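Local coordinates for aminopeptidase-like protein (Chaetomium thermophilum, PDB 5JM6) that probably removes amino-terminal residues from peptides as a zinc-dependent, dodecameric metalloaminopeptidase of the M18 family, at residues R50-T55 against G492-G497; L174-R179 against V195-P200; D327-L332 against D508-V513. All blocks are in the same frame, centred on the assembly; numbering follows the deposited sequence.

Interaction 1: residues R50-T55 against G492-G497; sequences RPEHFT and GSLDPG
Pro-51 starts the 3-10 turn of residues 51-54 and sets its ring against the backbone of the partner segment, Pro-51 CB lying 4.1 Å from Gly-497 C. Its own carbonyl O accepts the turn's bond from Phe-54 N, a hydrogen bond of 2.7 Å from a bridging water, and a CA-H...O contact from Gly-497 CA. Glycine suits position 497, because a beta carbon would fall on that oxygen. The water also accepts from Gly-497 N and donates to Ser-493 O. Glu-52 follows, its CG held between backbone N and carbonyl carbon (chi1 45°) and the chain bent again at chi2. It therefore lies alongside Leu-494, pointing the same way, with Leu-494 CD2 3.9 Å from Glu-52 CA. The partner segment is a type I turn from Gly-492 to Asp-495, joining strand 489-492 to the long C-terminal helix 495-514 of this M18 enzyme; Asp-495 OD2 steadies it by accepting Gly-492 N on its anti lone pair. Phe-54, with CG anti to its carbonyl carbon, brings CB to 3.9 Å from Gly-497 CA, and its ring carries on to Trp-312 and Met-316 of helix 305-320. Thr-55 OG1 donates to Ser-493 O at 3.0 Å from above the carbonyl plane, while its methyl CG2, anti to the backbone N, faces Ser-493 CB.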
loop_
_atom_site.group_PDB
_atom_site.type_symbol
_atom_site.label_atom_id
_atom_site.label_comp_id
_atom_site.label_asym_id
_atom_site.label_seq_id
_atom_site.Cartn_x
_atom_site.Cartn_y
_atom_site.Cartn_z
ATOM N N ARG A 50 8.904 -61.147 2.308
ATOM C CA ARG A 50 9.653 -60.734 3.493
ATOM C C ARG A 50 9.515 -59.256 3.915
ATOM O O ARG A 50 9.573 -58.974 5.110
ATOM C CB ARG A 50 11.138 -61.065 3.308
ATOM C CG ARG A 50 11.761 -61.695 4.548
ATOM C CD ARG A 50 12.932 -62.609 4.210
ATOM N NE ARG A 50 12.508 -63.827 3.522
ATOM C CZ ARG A 50 11.936 -64.872 4.116
ATOM N NH1 ARG A 50 11.703 -64.857 5.422
ATOM N NH2 ARG A 50 11.590 -65.932 3.399
ATOM N N PRO A 51 9.356 -58.309 2.961
ATOM C CA PRO A 51 9.215 -56.916 3.416
ATOM C C PRO A 51 8.096 -56.700 4.437
ATOM O O PRO A 51 8.279 -55.933 5.383
ATOM C CB PRO A 51 8.915 -56.160 2.120
ATOM C CG PRO A 51 9.625 -56.938 1.084
ATOM C CD PRO A 51 9.475 -58.378 1.491
ATOM N N GLU A 52 6.968 -57.381 4.259
ATOM C CA GLU A 52 5.868 -57.297 5.214
ATOM C C GLU A 52 6.268 -57.783 6.606
ATOM O O GLU A 52 5.653 -57.399 7.599
ATOM C CB GLU A 52 4.659 -58.096 4.715
ATOM C CG GLU A 52 4.989 -59.472 4.156
ATOM C CD GLU A 52 5.365 -59.431 2.684
ATOM O OE1 GLU A 52 5.859 -58.382 2.221
ATOM O OE2 GLU A 52 5.159 -60.448 1.991
ATOM N N HIS A 53 7.303 -58.614 6.685
ATOM C CA HIS A 53 7.720 -59.158 7.974
ATOM C C HIS A 53 8.381 -58.107 8.867
ATOM O O HIS A 53 8.675 -58.381 10.029
ATOM C CB HIS A 53 8.668 -60.345 7.776
ATOM C CG HIS A 53 8.002 -61.558 7.203
ATOM N ND1 HIS A 53 8.668 -62.471 6.414
ATOM C CD2 HIS A 53 6.730 -62.009 7.308
ATOM C CE1 HIS A 53 7.834 -63.431 6.054
ATOM N NE2 HIS A 53 6.652 -63.174 6.585
ATOM N N PHE A 54 8.644 -56.921 8.325
ATOM C CA PHE A 54 9.188 -55.832 9.133
ATOM C C PHE A 54 8.158 -54.795 9.578
ATOM O O PHE A 54 8.496 -53.870 10.316
ATOM C CB PHE A 54 10.320 -55.142 8.376
ATOM C CG PHE A 54 11.518 -56.015 8.178
ATOM C CD1 PHE A 54 11.613 -56.838 7.070
ATOM C CD2 PHE A 54 12.537 -56.037 9.115
ATOM C CE1 PHE A 54 12.710 -57.655 6.890
ATOM C CE2 PHE A 54 13.638 -56.852 8.940
ATOM C CZ PHE A 54 13.724 -57.663 7.826
ATOM N N THR A 55 6.908 -54.947 9.150
ATOM C CA THR A 55 5.903 -53.925 9.428
ATOM C C THR A 55 5.603 -53.790 10.922
ATOM O O THR A 55 5.703 -52.696 11.474
ATOM C CB THR A 55 4.587 -54.199 8.671
ATOM O OG1 THR A 55 4.855 -54.292 7.267
ATOM C CG2 THR A 55 3.592 -53.070 8.911
ATOM N N GLY A 492 4.313 -45.867 3.350
ATOM C CA GLY A 492 3.677 -47.135 3.056
ATOM C C GLY A 492 4.063 -48.189 4.077
ATOM O O GLY A 492 5.141 -48.127 4.668
ATOM N N SER A 493 3.183 -49.162 4.279
ATOM C CA SER A 493 3.415 -50.202 5.274
ATOM C C SER A 493 4.576 -51.118 4.898
ATOM O O SER A 493 5.163 -51.768 5.762
ATOM C CB SER A 493 2.148 -51.030 5.481
ATOM O OG SER A 493 1.761 -51.662 4.275
ATOM N N LEU A 494 4.904 -51.175 3.611
ATOM C CA LEU A 494 6.008 -52.012 3.154
ATOM C C LEU A 494 7.322 -51.256 3.068
ATOM O O LEU A 494 8.364 -51.844 2.786
ATOM C CB LEU A 494 5.693 -52.613 1.789
ATOM C CG LEU A 494 4.444 -53.480 1.716
ATOM C CD1 LEU A 494 4.210 -53.896 0.279
ATOM C CD2 LEU A 494 4.593 -54.689 2.623
ATOM N N ASP A 495 7.275 -49.951 3.297
ATOM C CA ASP A 495 8.462 -49.127 3.122
ATOM C C ASP A 495 9.606 -49.417 4.109
ATOM O O ASP A 495 10.769 -49.343 3.715
ATOM C CB ASP A 495 8.072 -47.649 3.153
ATOM C CG ASP A 495 7.705 -47.129 1.772
ATOM O OD1 ASP A 495 8.537 -47.268 0.850
ATOM O OD2 ASP A 495 6.582 -46.610 1.597
ATOM N N PRO A 496 9.301 -49.729 5.387
ATOM C CA PRO A 496 10.442 -50.152 6.209
ATOM C C PRO A 496 11.124 -51.406 5.665
ATOM O O PRO A 496 12.343 -51.404 5.507
ATOM C CB PRO A 496 9.808 -50.427 7.574
ATOM C CG PRO A 496 8.605 -49.557 7.604
ATOM C CD PRO A 496 8.082 -49.553 6.197
ATOM N N GLY A 497 10.341 -52.431 5.341
ATOM C CA GLY A 497 10.877 -53.679 4.827
ATOM C C GLY A 497 11.653 -53.497 3.538
ATOM O O GLY A 497 12.763 -54.010 3.394
HETATM O O HOH W 1 7.833 -53.368 5.962
#

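Interaction 2: residues L174-R179 against V195-P200; sequences LSVGGR and VKVDWP
One nearly straight hydrogen bond grips Val-176 O: Val-197 N donates to it over 3.1 Å, almost along the C=O axis, with an angle of 168° at the hydrogen. Two more backbone bonds, Gly-178 N to Val-195 O and Val-195 N to Gly-178 O, make Gly-178 and Val-195 a hydrogen-bonded antiparallel pair. Gly-177 and Lys-196 form the non-hydrogen-bonded pair beside it, their CA atoms 4.2 Å apart. Glycine fits position 178, where phi is 150° and a beta carbon would crowd the preceding carbonyl. Next along, a side chain bonds the other segment: Ser-175 OG, anti to its own N (chi1 -163°), donates to Val-197 O from above the carbonyl plane. A short side chain with a donor suits this place, since Ser-175 OG can reach Val-197 O from the adjoining strand; Trp-199 O lies 3.2 Å from the same OG. Val-176 and Val-197 cross obliquely, CG1 of the former 3.7 Å from CG2 of the latter. The other methyl of Val-197, CG1, sits over the centre of one face of the Trp-199 indole, 3.7 Å above its plane. That indole turns to a second subunit, where Trp-199 NE1 donates to Gly-294 O. The whole is a beta hairpin, strands 174-183 and 190-196, at one margin, within this chain, of a six-stranded antiparallel sheet, and the residues after it, Trp-199 and Pro-200, take part in subunit contact within the dodecamer.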
loop_
_atom_site.group_PDB
_atom_site.type_symbol
_atom_site.label_atom_id
_atom_site.label_comp_id
_atom_site.label_asym_id
_atom_site.label_seq_id
_atom_site.Cartn_x
_atom_site.Cartn_y
_atom_site.Cartn_z
ATOM N N LEU A 174 0.199 -35.405 24.532
ATOM C CA LEU A 174 1.647 -35.432 24.665
ATOM C C LEU A 174 2.069 -36.139 25.935
ATOM O O LEU A 174 1.488 -35.937 27.000
ATOM C CB LEU A 174 2.222 -34.013 24.647
ATOM C CG LEU A 174 1.826 -33.102 23.485
ATOM C CD1 LEU A 174 2.378 -31.702 23.708
ATOM C CD2 LEU A 174 2.304 -33.667 22.154
ATOM N N SER A 175 3.088 -36.978 25.811
ATOM C CA SER A 175 3.686 -37.606 26.970
ATOM C C SER A 175 5.099 -37.065 27.117
ATOM O O SER A 175 5.544 -36.245 26.310
ATOM C CB SER A 175 3.685 -39.129 26.831
ATOM O OG SER A 175 3.907 -39.754 28.083
ATOM N N VAL A 176 5.801 -37.515 28.147
ATOM C CA VAL A 176 7.143 -37.025 28.415
ATOM C C VAL A 176 8.083 -38.209 28.615
ATOM O O VAL A 176 7.668 -39.275 29.071
ATOM C CB VAL A 176 7.164 -36.087 29.650
ATOM C CG1 VAL A 176 6.828 -36.852 30.921
ATOM C CG2 VAL A 176 8.505 -35.377 29.776
ATOM N N GLY A 177 9.342 -38.026 28.239
ATOM C CA GLY A 177 10.335 -39.070 28.380
ATOM C C GLY A 177 11.723 -38.523 28.144
ATOM O O GLY A 177 11.890 -37.380 27.723
ATOM N N GLY A 178 12.727 -39.338 28.438
ATOM C CA GLY A 178 14.098 -38.916 28.261
ATOM C C GLY A 178 14.999 -39.602 29.260
ATOM O O GLY A 178 14.698 -40.692 29.747
ATOM N N ARG A 179 16.115 -38.955 29.564
ATOM C CA ARG A 179 17.058 -39.496 30.523
ATOM C C ARG A 179 17.145 -38.641 31.780
ATOM O O ARG A 179 16.926 -37.429 31.744
ATOM C CB ARG A 179 18.435 -39.625 29.890
ATOM C CG ARG A 179 19.034 -38.302 29.480
ATOM C CD ARG A 179 20.467 -38.500 29.073
ATOM N NE ARG A 179 21.105 -37.259 28.658
ATOM C CZ ARG A 179 22.292 -37.210 28.068
ATOM N NH1 ARG A 179 22.952 -38.334 27.826
ATOM N NH2 ARG A 179 22.816 -36.045 27.716
ATOM N N VAL A 195 13.561 -42.876 31.333
ATOM C CA VAL A 195 12.246 -42.739 31.939
ATOM C C VAL A 195 11.197 -42.434 30.872
ATOM O O VAL A 195 11.505 -41.873 29.820
ATOM C CB VAL A 195 12.245 -41.636 33.023
ATOM C CG1 VAL A 195 12.225 -40.256 32.389
ATOM C CG2 VAL A 195 11.063 -41.808 33.964
ATOM N N LYS A 196 9.969 -42.878 31.119
ATOM C CA LYS A 196 8.864 -42.594 30.223
ATOM C C LYS A 196 7.550 -42.614 30.994
ATOM O O LYS A 196 7.323 -43.519 31.793
ATOM C CB LYS A 196 8.844 -43.634 29.108
ATOM C CG LYS A 196 8.221 -43.199 27.807
ATOM C CD LYS A 196 7.987 -44.419 26.932
ATOM C CE LYS A 196 9.139 -45.413 27.045
ATOM N NZ LYS A 196 8.675 -46.802 26.778
ATOM N N VAL A 197 6.655 -41.674 30.721
ATOM C CA VAL A 197 5.334 -41.736 31.335
ATOM C C VAL A 197 4.377 -42.346 30.314
ATOM O O VAL A 197 4.387 -41.974 29.140
ATOM C CB VAL A 197 4.844 -40.352 31.816
ATOM C CG1 VAL A 197 3.419 -40.444 32.335
ATOM C CG2 VAL A 197 5.765 -39.820 32.907
ATOM N N ASP A 198 3.568 -43.299 30.769
ATOM C CA ASP A 198 2.804 -44.169 29.875
ATOM C C ASP A 198 1.435 -43.623 29.476
ATOM O O ASP A 198 0.691 -44.282 28.750
ATOM C CB ASP A 198 2.629 -45.544 30.524
ATOM C CG ASP A 198 3.948 -46.257 30.740
ATOM O OD1 ASP A 198 4.880 -46.035 29.938
ATOM O OD2 ASP A 198 4.054 -47.034 31.712
ATOM N N TRP A 199 1.100 -42.429 29.956
ATOM C CA TRP A 199 -0.151 -41.776 29.583
ATOM C C TRP A 199 0.132 -40.314 29.242
ATOM O O TRP A 199 1.163 -39.779 29.652
ATOM C CB TRP A 199 -1.184 -41.889 30.710
ATOM C CG TRP A 199 -0.943 -40.961 31.858
ATOM C CD1 TRP A 199 -1.333 -39.656 31.955
ATOM C CD2 TRP A 199 -0.269 -41.268 33.083
ATOM N NE1 TRP A 199 -0.936 -39.130 33.159
ATOM C CE2 TRP A 199 -0.282 -40.101 33.872
ATOM C CE3 TRP A 199 0.346 -42.417 33.589
ATOM C CZ2 TRP A 199 0.296 -40.048 35.137
ATOM C CZ3 TRP A 199 0.919 -42.364 34.846
ATOM C CH2 TRP A 199 0.890 -41.187 35.606
ATOM N N PRO A 200 -0.756 -39.670 28.465
ATOM C CA PRO A 200 -0.486 -38.272 28.098
ATOM C C PRO A 200 -0.502 -37.325 29.297
ATOM O O PRO A 200 -1.518 -37.233 29.988
ATOM C CB PRO A 200 -1.636 -37.935 27.137
ATOM C CG PRO A 200 -2.196 -39.257 26.704
ATOM C CD PRO A 200 -1.996 -40.178 27.854
#

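Interaction 3: residues D327-L332 against D508-V513; sequences DGVIKL and DFWEEV
Glu-511 reaches across from helix 495-514 with an extended side chain, CG anti to the backbone N (chi1 173°) and the next torsion also anti. This stretch delivers OE2 to Gly-328 N, which donates over 2.9 Å, nearly straight (173°), to the syn lone pair of that oxygen. Glycine fits here because a beta carbon would run into Glu-511 OE1. A water donates to both Glu-511 OE2 and Asp-327 OD1, probably softening the repulsion between these two carboxylate oxygens, 4.3 Å apart. Val-329 slides past the glutamate in the opposite direction: its CG1, anti to the carbonyl carbon, lies 3.5 Å from Glu-511 CB and packs along the aliphatic part of the chain. The same methyl is 4.5 Å from Trp-510 CD1, on an indole whose NE1 is bonded to Arg-384 O. Lys-331 is extended beyond CG and crosses Asp-508, whose CG is anti to its carbonyl carbon and beside the backbone N (chi1 -71°), at about a right angle. Lys-331 NZ makes salt bridges to Asp-508 OD1 at 3.1 Å and to Asp-327 OD2 at 3.3 Å, each met from above its carboxylate plane, and donates to Lys-322 O. Asp-327 OD2 also accepts from Ala-324 N, and Asp-508 OD1 from Lys-322 N. Two acids around one buried lysine should favour its charged form; Lys-504 pairs with the second oxygen of Asp-508. Strand 330-336 lies between strands 111-117 and 127-133; the network and the Val-329 packing join helix 495-514 to it and the loop before it, an alpha/beta arrangement consistent with the zinc exopeptidase clan.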
loop_
_atom_site.group_PDB
_atom_site.type_symbol
_atom_site.label_atom_id
_atom_site.label_comp_id
_atom_site.label_asym_id
_atom_site.label_seq_id
_atom_site.Cartn_x
_atom_site.Cartn_y
_atom_site.Cartn_z
ATOM N N ASP A 327 33.821 -62.657 2.643
ATOM C CA ASP A 327 33.612 -61.213 2.773
ATOM C C ASP A 327 34.890 -60.512 3.210
ATOM O O ASP A 327 35.404 -60.761 4.299
ATOM C CB ASP A 327 32.504 -60.901 3.783
ATOM C CG ASP A 327 31.116 -61.113 3.220
ATOM O OD1 ASP A 327 30.945 -61.011 1.987
ATOM O OD2 ASP A 327 30.191 -61.368 4.020
ATOM N N GLY A 328 35.373 -59.599 2.376
ATOM C CA GLY A 328 36.631 -58.932 2.646
ATOM C C GLY A 328 36.477 -57.524 3.178
ATOM O O GLY A 328 37.459 -56.907 3.589
ATOM N N VAL A 329 35.253 -57.005 3.177
ATOM C CA VAL A 329 35.046 -55.638 3.627
ATOM C C VAL A 329 34.501 -55.578 5.046
ATOM O O VAL A 329 34.114 -56.593 5.625
ATOM C CB VAL A 329 34.072 -54.886 2.695
ATOM C CG1 VAL A 329 34.558 -54.952 1.260
ATOM C CG2 VAL A 329 32.665 -55.460 2.817
ATOM N N ILE A 330 34.433 -54.362 5.575
ATOM C CA ILE A 330 33.784 -54.101 6.848
ATOM C C ILE A 330 32.404 -53.539 6.545
ATOM O O ILE A 330 32.260 -52.659 5.696
ATOM C CB ILE A 330 34.592 -53.111 7.721
ATOM C CG1 ILE A 330 35.865 -53.776 8.250
ATOM C CG2 ILE A 330 33.747 -52.592 8.877
ATOM C CD1 ILE A 330 36.768 -52.839 9.027
ATOM N N LYS A 331 31.386 -54.069 7.214
ATOM C CA LYS A 331 30.023 -53.588 7.037
ATOM C C LYS A 331 29.615 -52.781 8.257
ATOM O O LYS A 331 29.608 -53.296 9.370
ATOM C CB LYS A 331 29.064 -54.753 6.812
ATOM C CG LYS A 331 29.340 -55.518 5.536
ATOM C CD LYS A 331 28.572 -56.819 5.501
ATOM C CE LYS A 331 29.023 -57.678 4.335
ATOM N NZ LYS A 331 28.108 -58.827 4.120
ATOM N N LEU A 332 29.267 -51.517 8.038
ATOM C CA LEU A 332 29.132 -50.561 9.128
ATOM C C LEU A 332 27.865 -49.717 9.011
ATOM O O LEU A 332 27.473 -49.314 7.917
ATOM C CB LEU A 332 30.370 -49.653 9.165
ATOM C CG LEU A 332 30.577 -48.608 10.266
ATOM C CD1 LEU A 332 32.068 -48.373 10.480
ATOM C CD2 LEU A 332 29.878 -47.290 9.943
ATOM N N ASP A 508 25.797 -56.271 1.506
ATOM C CA ASP A 508 26.179 -57.599 1.035
ATOM C C ASP A 508 26.874 -57.570 -0.328
ATOM O O ASP A 508 27.791 -58.354 -0.569
ATOM C CB ASP A 508 24.956 -58.523 0.969
ATOM C CG ASP A 508 24.441 -58.917 2.344
ATOM O OD1 ASP A 508 25.091 -58.573 3.354
ATOM O OD2 ASP A 508 23.390 -59.588 2.413
ATOM N N PHE A 509 26.419 -56.708 -1.232
ATOM C CA PHE A 509 26.952 -56.710 -2.594
ATOM C C PHE A 509 27.993 -55.647 -2.963
ATOM O O PHE A 509 28.523 -55.690 -4.073
ATOM C CB PHE A 509 25.798 -56.610 -3.590
ATOM C CG PHE A 509 25.028 -57.886 -3.753
ATOM C CD1 PHE A 509 25.612 -58.989 -4.353
ATOM C CD2 PHE A 509 23.717 -57.981 -3.317
ATOM C CE1 PHE A 509 24.906 -60.166 -4.509
ATOM C CE2 PHE A 509 23.004 -59.155 -3.472
ATOM C CZ PHE A 509 23.600 -60.249 -4.069
ATOM N N TRP A 510 28.299 -54.714 -2.065
ATOM C CA TRP A 510 29.186 -53.609 -2.437
ATOM C C TRP A 510 30.546 -54.094 -2.935
ATOM O O TRP A 510 31.024 -53.644 -3.976
ATOM C CB TRP A 510 29.399 -52.643 -1.271
ATOM C CG TRP A 510 30.679 -51.871 -1.409
ATOM C CD1 TRP A 510 31.784 -51.973 -0.617
ATOM C CD2 TRP A 510 31.001 -50.908 -2.424
ATOM N NE1 TRP A 510 32.767 -51.121 -1.061
ATOM C CE2 TRP A 510 32.312 -50.458 -2.170
ATOM C CE3 TRP A 510 30.305 -50.378 -3.516
ATOM C CZ2 TRP A 510 32.941 -49.502 -2.967
ATOM C CZ3 TRP A 510 30.934 -49.430 -4.306
ATOM C CH2 TRP A 510 32.237 -49.003 -4.027
ATOM N N GLU A 511 31.154 -55.019 -2.198
ATOM C CA GLU A 511 32.486 -55.515 -2.536
ATOM C C GLU A 511 32.506 -56.180 -3.909
ATOM O O GLU A 511 33.439 -55.984 -4.689
ATOM C CB GLU A 511 32.982 -56.496 -1.471
ATOM C CG GLU A 511 34.299 -57.186 -1.820
ATOM C CD GLU A 511 34.778 -58.145 -0.740
ATOM O OE1 GLU A 511 36.008 -58.344 -0.628
ATOM O OE2 GLU A 511 33.932 -58.702 -0.010
ATOM N N GLU A 512 31.471 -56.963 -4.197
ATOM C CA GLU A 512 31.344 -57.621 -5.492
ATOM C C GLU A 512 31.216 -56.602 -6.619
ATOM O O GLU A 512 31.865 -56.726 -7.659
ATOM C CB GLU A 512 30.139 -58.567 -5.494
ATOM C CG GLU A 512 29.768 -59.115 -6.864
ATOM C CD GLU A 512 28.843 -60.316 -6.780
ATOM O OE1 GLU A 512 28.603 -60.804 -5.655
ATOM O OE2 GLU A 512 28.354 -60.770 -7.835
ATOM N N VAL A 513 30.381 -55.593 -6.405
ATOM C CA VAL A 513 30.151 -54.571 -7.417
ATOM C C VAL A 513 31.412 -53.744 -7.662
ATOM O O VAL A 513 31.744 -53.436 -8.807
ATOM C CB VAL A 513 28.980 -53.649 -7.016
ATOM C CG1 VAL A 513 28.926 -52.419 -7.908
ATOM C CG2 VAL A 513 27.668 -54.417 -7.078
HETATM O O HOH W 2 31.670 -58.321 1.249
#

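From the N terminus, residues 50-55 wait for almost the whole chain before interaction 1 closes at 492-497, bringing the start of the modelled chain against the turn that leads into the last long helix. Inside that loop, interaction 2 closes early and locally, a hairpin of the six-stranded antiparallel sheet. Interaction 3 opens later, at 327-332, so it is in series with interaction 2; it closes at 508-513, beyond 497, and therefore crosses interaction 1. Both of these use helix 495-514, interaction 1 at its start and interaction 3 further along, against the mixed sheet. The centres of interactions 2 and 3 lie about 40 Å apart on opposite sides of the chain's centre.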